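Side-chain contacts in cytochrome P450 CYP260B1 (Sorangium cellulosum, PDB 5HIW), which belongs to the cytochrome P450 family of heme-thiolate proteins and carries its heme iron between a cysteine ligand and a water molecule: residues Leu335-Cys338 with Val339-Leu343; Gly220-Leu223 with Thr224-Gly228. All blocks are in the same frame, centred on the assembly; numbering follows the deposited sequence.

Contact 1: residues Leu335-Cys338 with Val339-Leu343; sequences LHYC and VGAPL. With HEM (protoporphyrin IX containing Fe), chain B.
Y337 lays its ring obliquely against the methyl of A341, CE1 to CB 4.2 Å, while the neighbouring C338 turns to the heme. The sulfur carries the site: SG of C338 binds the iron of HEM at 2.3 Å, and water 1 is the other axial ligand. With chi1 at -176°, SG stands anti to the C338 backbone N, which directs it at the metal, and A341 N lies 3.4 Å from SG. A type I turn from C338 to A341 folds the chain back into helix 341-358. This is the proximal Cys-ligand loop of the P450 fold. Within it the backbone runs close to the porphyrin, G340 CA coming to 3.5 Å from C3C of HEM. V339 reaches the same macrocycle with CG1, 3.6 Å from the methyl CMD. At the propionate end H336 donates ND1 to O1D at 2.6 Å, the N-H...O angle being 163° and the acceptor lying at the ring edge, near its plane. L335 CG lies over one imidazole face, 3.8 Å above its plane and shifted toward the rim. H80 and R84 also bond to HEM, so the negative propionates meet several donors, while the turn backs the iron-bound sulfur with main chain.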
loop_
_atom_site.group_PDB
_atom_site.type_symbol
_atom_site.label_atom_id
_atom_site.label_comp_id
_atom_site.label_asym_id
_atom_site.label_seq_id
_atom_site.Cartn_x
_atom_site.Cartn_y
_atom_site.Cartn_z
ATOM N N LEU A 335 4.284 -14.261 -7.746
ATOM C CA LEU A 335 5.121 -14.665 -6.592
ATOM C C LEU A 335 5.071 -13.684 -5.407
ATOM O O LEU A 335 4.956 -14.017 -4.210
ATOM C CB LEU A 335 6.581 -14.680 -7.134
ATOM C CG LEU A 335 7.760 -15.084 -6.258
ATOM C CD1 LEU A 335 7.426 -16.496 -5.784
ATOM C CD2 LEU A 335 9.167 -15.082 -6.912
ATOM N N HIS A 336 5.221 -12.419 -5.761
ATOM C CA HIS A 336 5.326 -11.369 -4.762
ATOM C C HIS A 336 4.022 -10.667 -4.450
ATOM O O HIS A 336 4.053 -9.637 -3.767
ATOM C CB HIS A 336 6.392 -10.372 -5.214
ATOM C CG HIS A 336 7.765 -10.968 -5.287
ATOM N ND1 HIS A 336 8.491 -11.300 -4.164
ATOM C CD2 HIS A 336 8.527 -11.329 -6.350
ATOM C CE1 HIS A 336 9.647 -11.837 -4.538
ATOM N NE2 HIS A 336 9.727 -11.814 -5.846
ATOM N N TYR A 337 2.859 -11.241 -4.786
ATOM C CA TYR A 337 1.568 -10.661 -4.456
ATOM C C TYR A 337 1.551 -10.278 -2.990
ATOM O O TYR A 337 2.030 -11.010 -2.132
ATOM C CB TYR A 337 0.376 -11.651 -4.731
ATOM C CG TYR A 337 -0.998 -11.128 -4.403
ATOM C CD1 TYR A 337 -1.554 -11.281 -3.099
ATOM C CD2 TYR A 337 -1.783 -10.532 -5.356
ATOM C CE1 TYR A 337 -2.850 -10.881 -2.814
ATOM C CE2 TYR A 337 -3.073 -10.104 -5.032
ATOM C CZ TYR A 337 -3.583 -10.286 -3.796
ATOM O OH TYR A 337 -4.861 -9.805 -3.493
ATOM N N CYS A 338 1.084 -9.078 -2.693
ATOM C CA CYS A 338 1.168 -8.542 -1.313
ATOM C C CYS A 338 0.725 -9.478 -0.203
ATOM O O CYS A 338 -0.421 -9.870 -0.130
ATOM C CB CYS A 338 0.347 -7.251 -1.175
ATOM S SG CYS A 338 0.454 -6.442 0.422
ATOM N N VAL A 339 1.676 -9.883 0.653
ATOM C CA VAL A 339 1.344 -10.746 1.778
ATOM C C VAL A 339 0.554 -10.063 2.864
ATOM O O VAL A 339 -0.170 -10.689 3.688
ATOM C CB VAL A 339 2.676 -11.336 2.353
ATOM C CG1 VAL A 339 3.414 -10.249 3.136
ATOM C CG2 VAL A 339 2.399 -12.581 3.170
ATOM N N GLY A 340 0.640 -8.728 2.877
ATOM C CA GLY A 340 -0.142 -7.913 3.773
ATOM C C GLY A 340 -1.603 -7.536 3.448
ATOM O O GLY A 340 -2.267 -6.843 4.221
ATOM N N ALA A 341 -2.042 -7.864 2.247
ATOM C CA ALA A 341 -3.385 -7.588 1.782
ATOM C C ALA A 341 -4.501 -7.929 2.796
ATOM O O ALA A 341 -5.421 -7.132 2.959
ATOM C CB ALA A 341 -3.607 -8.249 0.434
ATOM N N PRO A 342 -4.362 -9.019 3.571
ATOM C CA PRO A 342 -5.458 -9.284 4.567
ATOM C C PRO A 342 -5.530 -8.214 5.671
ATOM O O PRO A 342 -6.610 -7.848 6.151
ATOM C CB PRO A 342 -5.074 -10.660 5.174
ATOM C CG PRO A 342 -4.242 -11.283 4.135
ATOM C CD PRO A 342 -3.572 -10.228 3.286
ATOM N N LEU A 343 -4.352 -7.702 6.042
ATOM C CA LEU A 343 -4.310 -6.652 7.106
ATOM C C LEU A 343 -4.832 -5.360 6.538
ATOM O O LEU A 343 -5.575 -4.635 7.197
ATOM C CB LEU A 343 -2.887 -6.493 7.668
ATOM C CG LEU A 343 -2.713 -5.327 8.667
ATOM C CD1 LEU A 343 -3.673 -5.431 9.853
ATOM C CD2 LEU A 343 -1.269 -5.382 9.109
HETATM C CHA HEM B . 4.173 -6.690 -1.603
HETATM C CHB HEM B . 0.903 -3.154 -2.265
HETATM C CHC HEM B . -0.202 -3.299 2.403
HETATM C CHD HEM B . 3.661 -6.041 3.119
HETATM C C1A HEM B . 3.349 -5.785 -2.208
HETATM C C2A HEM B . 3.290 -5.509 -3.602
HETATM C C3A HEM B . 2.341 -4.541 -3.796
HETATM C C4A HEM B . 1.896 -4.129 -2.497
HETATM C CMA HEM B . 1.949 -3.914 -5.150
HETATM C CAA HEM B . 4.028 -6.269 -4.698
HETATM C CBA HEM B . 5.476 -5.761 -4.801
HETATM C CGA HEM B . 6.175 -6.269 -6.013
HETATM O O1A HEM B . 5.688 -7.251 -6.665
HETATM O O2A HEM B . 7.129 -5.607 -6.493
HETATM C C1B HEM B . 0.362 -2.851 -1.075
HETATM C C2B HEM B . -0.753 -1.953 -0.945
HETATM C C3B HEM B . -1.073 -2.015 0.397
HETATM C C4B HEM B . -0.131 -2.915 1.067
HETATM C CMB HEM B . -1.448 -1.053 -1.983
HETATM C CAB HEM B . -2.125 -1.199 0.952
HETATM C CBB HEM B . -2.380 -0.889 2.179
HETATM C C1C HEM B . 0.768 -4.081 3.028
HETATM C C2C HEM B . 0.735 -4.357 4.432
HETATM C C3C HEM B . 1.846 -5.131 4.625
HETATM C C4C HEM B . 2.548 -5.275 3.391
HETATM C CMC HEM B . -0.363 -3.812 5.313
HETATM C CAC HEM B . 2.318 -5.739 5.884
HETATM C CBC HEM B . 1.459 -6.075 6.836
HETATM C C1D HEM B . 4.078 -6.424 1.850
HETATM C C2D HEM B . 5.219 -7.367 1.712
HETATM C C3D HEM B . 5.375 -7.548 0.406
HETATM C C4D HEM B . 4.318 -6.750 -0.234
HETATM C CMD HEM B . 6.097 -7.935 2.810
HETATM C CAD HEM B . 6.360 -8.486 -0.312
HETATM C CBD HEM B . 5.657 -9.809 -0.549
HETATM C CGD HEM B . 6.556 -10.849 -1.232
HETATM O O1D HEM B . 7.579 -10.522 -1.909
HETATM O O2D HEM B . 6.283 -12.094 -1.150
HETATM N NA HEM B . 2.447 -4.921 -1.551
HETATM N NB HEM B . 0.592 -3.476 0.102
HETATM N NC HEM B . 1.785 -4.663 2.409
HETATM N ND HEM B . 3.579 -6.061 0.643
HETATM FE FE HEM B . 2.101 -4.829 0.378
HETATM O O HOH W 1 3.610 -3.106 0.523
#

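Contact 2: residues Gly220-Leu223 with Thr224-Gly228. With HEM (protoporphyrin IX containing Fe), chain B.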
loop_
_atom_site.group_PDB
_atom_site.type_symbol
_atom_site.label_atom_id
_atom_site.label_comp_id
_atom_site.label_asym_id
_atom_site.label_seq_id
_atom_site.Cartn_x
_atom_site.Cartn_y
_atom_site.Cartn_z
ATOM N N GLY A 220 13.761 -8.666 11.827
ATOM C CA GLY A 220 13.763 -8.659 10.390
ATOM C C GLY A 220 12.363 -8.764 9.808
ATOM O O GLY A 220 11.997 -8.020 8.858
ATOM N N VAL A 221 11.616 -9.750 10.314
ATOM C CA VAL A 221 10.252 -9.966 9.835
ATOM C C VAL A 221 9.420 -8.701 10.140
ATOM O O VAL A 221 8.683 -8.180 9.292
ATOM C CB VAL A 221 9.628 -11.263 10.459
ATOM C CG1 VAL A 221 8.135 -11.339 10.136
ATOM C CG2 VAL A 221 10.368 -12.476 9.957
ATOM N N VAL A 222 9.489 -8.252 11.368
ATOM C CA VAL A 222 8.720 -7.077 11.819
ATOM C C VAL A 222 9.062 -5.884 10.936
ATOM O O VAL A 222 8.151 -5.220 10.465
ATOM C CB VAL A 222 8.941 -6.737 13.309
ATOM C CG1 VAL A 222 8.294 -5.399 13.731
ATOM C CG2 VAL A 222 8.437 -7.843 14.212
ATOM N N LEU A 223 10.340 -5.609 10.719
ATOM C CA LEU A 223 10.710 -4.420 9.926
ATOM C C LEU A 223 10.199 -4.566 8.526
ATOM O O LEU A 223 9.739 -3.578 7.913
ATOM C CB LEU A 223 12.209 -4.157 9.904
ATOM C CG LEU A 223 12.589 -3.447 11.205
ATOM C CD1 LEU A 223 14.082 -3.566 11.597
ATOM C CD2 LEU A 223 12.180 -2.000 11.152
ATOM N N THR A 224 10.201 -5.786 7.977
ATOM C CA THR A 224 9.581 -5.946 6.651
ATOM C C THR A 224 8.104 -5.596 6.658
ATOM O O THR A 224 7.643 -4.882 5.682
ATOM C CB THR A 224 9.856 -7.337 6.066
ATOM O OG1 THR A 224 11.240 -7.422 5.751
ATOM C CG2 THR A 224 9.065 -7.628 4.852
ATOM N N LEU A 225 7.379 -5.998 7.709
ATOM C CA LEU A 225 5.984 -5.692 7.791
ATOM C C LEU A 225 5.760 -4.185 8.002
ATOM O O LEU A 225 4.797 -3.628 7.463
ATOM C CB LEU A 225 5.287 -6.447 8.890
ATOM C CG LEU A 225 5.365 -8.024 8.679
ATOM C CD1 LEU A 225 4.753 -8.750 9.848
ATOM C CD2 LEU A 225 4.715 -8.419 7.347
ATOM N N ILE A 226 6.591 -3.565 8.828
ATOM C CA ILE A 226 6.490 -2.100 9.026
ATOM C C ILE A 226 6.685 -1.322 7.714
ATOM O O ILE A 226 5.799 -0.527 7.309
ATOM C CB ILE A 226 7.446 -1.620 10.114
ATOM C CG1 ILE A 226 6.944 -2.102 11.479
ATOM C CG2 ILE A 226 7.463 -0.101 10.118
ATOM C CD1 ILE A 226 7.930 -1.932 12.596
ATOM N N LEU A 227 7.743 -1.602 7.012
ATOM C CA LEU A 227 8.037 -0.919 5.761
ATOM C C LEU A 227 7.001 -1.173 4.708
ATOM O O LEU A 227 6.728 -0.284 3.879
ATOM C CB LEU A 227 9.419 -1.285 5.211
ATOM C CG LEU A 227 10.636 -0.910 6.099
ATOM C CD1 LEU A 227 11.954 -1.558 5.593
ATOM C CD2 LEU A 227 10.820 0.618 6.252
ATOM N N GLY A 228 6.446 -2.394 4.694
ATOM C CA GLY A 228 5.407 -2.678 3.708
ATOM C C GLY A 228 4.053 -2.089 4.010
ATOM O O GLY A 228 3.271 -1.911 3.081
HETATM C CHA HEM B . 4.173 -6.690 -1.603
HETATM C CHB HEM B . 0.903 -3.154 -2.265
HETATM C CHC HEM B . -0.202 -3.299 2.403
HETATM C CHD HEM B . 3.661 -6.041 3.119
HETATM C C1A HEM B . 3.349 -5.785 -2.208
HETATM C C2A HEM B . 3.290 -5.509 -3.602
HETATM C C3A HEM B . 2.341 -4.541 -3.796
HETATM C C4A HEM B . 1.896 -4.129 -2.497
HETATM C CMA HEM B . 1.949 -3.914 -5.150
HETATM C CAA HEM B . 4.028 -6.269 -4.698
HETATM C CBA HEM B . 5.476 -5.761 -4.801
HETATM C CGA HEM B . 6.175 -6.269 -6.013
HETATM O O1A HEM B . 5.688 -7.251 -6.665
HETATM O O2A HEM B . 7.129 -5.607 -6.493
HETATM C C1B HEM B . 0.362 -2.851 -1.075
HETATM C C2B HEM B . -0.753 -1.953 -0.945
HETATM C C3B HEM B . -1.073 -2.015 0.397
HETATM C C4B HEM B . -0.131 -2.915 1.067
HETATM C CMB HEM B . -1.448 -1.053 -1.983
HETATM C CAB HEM B . -2.125 -1.199 0.952
HETATM C CBB HEM B . -2.380 -0.889 2.179
HETATM C C1C HEM B . 0.768 -4.081 3.028
HETATM C C2C HEM B . 0.735 -4.357 4.432
HETATM C C3C HEM B . 1.846 -5.131 4.625
HETATM C C4C HEM B . 2.548 -5.275 3.391
HETATM C CMC HEM B . -0.363 -3.812 5.313
HETATM C CAC HEM B . 2.318 -5.739 5.884
HETATM C CBC HEM B . 1.459 -6.075 6.836
HETATM C C1D HEM B . 4.078 -6.424 1.850
HETATM C C2D HEM B . 5.219 -7.367 1.712
HETATM C C3D HEM B . 5.375 -7.548 0.406
HETATM C C4D HEM B . 4.318 -6.750 -0.234
HETATM C CMD HEM B . 6.097 -7.935 2.810
HETATM C CAD HEM B . 6.360 -8.486 -0.312
HETATM C CBD HEM B . 5.657 -9.809 -0.549
HETATM C CGD HEM B . 6.556 -10.849 -1.232
HETATM O O1D HEM B . 7.579 -10.522 -1.909
HETATM O O2D HEM B . 6.283 -12.094 -1.150
HETATM N NA HEM B . 2.447 -4.921 -1.551
HETATM N NB HEM B . 0.592 -3.476 0.102
HETATM N NC HEM B . 1.785 -4.663 2.409
HETATM N ND HEM B . 3.579 -6.061 0.643
HETATM FE FE HEM B . 2.101 -4.829 0.378
HETATM O O HOH W 2 13.797 -7.002 7.367
HETATM O O HOH W 1 3.610 -3.106 0.523
#
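Four i to i+4 backbone bonds tie G220-L223 to T224-G228. The I226 N to V222 O bond is the shortest at 2.8 Å, and its donor sits nearly in line with the carbonyl (C=O...N 164°). L227 N to L223 O has the straightest N-H...O angle, 175°, although its donor is tilted out of the carbonyl plane. L225 N meets V221 O in that plane, whereas T224 N approaches G220 O with a larger tilt than L227 N shows. The G220 carbonyl takes a second donor, water 2, at 2.5 Å; the same water lies 3.1 Å from T224 OG1 in a hydrogen bond of undecided direction, bridging one helical turn. With chi1 at -69°, the T224 hydroxyl sits beside its own backbone N and turns to water 2, while CG2, anti to that N, points to the porphyrin, 3.6 Å from the methyl CMD of HEM.

Helix 218-229 runs onto the distal face of the heme, the position of the long distal helix in the P450 fold. At its heme end G228 O accepts a bond from water 1, which ligates the iron on the side away from C338, and T232 OG1 bonds to the same carbonyl. The glycine brings its backbone close over the macrocycle, G228 O lying 3.2 Å from HEM NC.

Packing follows the i to i+4 ridges. V222 CG1 meets I226 CD1 at 3.7 Å, the two side chains crossing at a slant, and V221 CG1 faces L225 CD1 more loosely. L225 sends its other branch, CD2, to the vinyl group CAC and CBC of HEM. Outward, L223 packs on H177, M180 and L184 of helix 167-191, and I226 on T136 and F140 of helix 130-140.

Contacts 1 and 2 address opposite faces of one heme: the cysteine sulfur of contact 1 approaches the iron from the proximal side, and the helix of contact 2 passes over the distal side. Their centres are 13 Å apart and their nearest atoms about 5 Å, without touching; both touch the porphyrin, and water 1 belongs to both. That water is bound to the iron 2.3 Å away and anchored to the distal helix by a 2.8 Å bond from its oxygen to G228 O. The methyl CMD is also shared, since V339 and T224 both pack against it. Together 335-343 and 220-228 supply nine of the 25 heme-pocket residues.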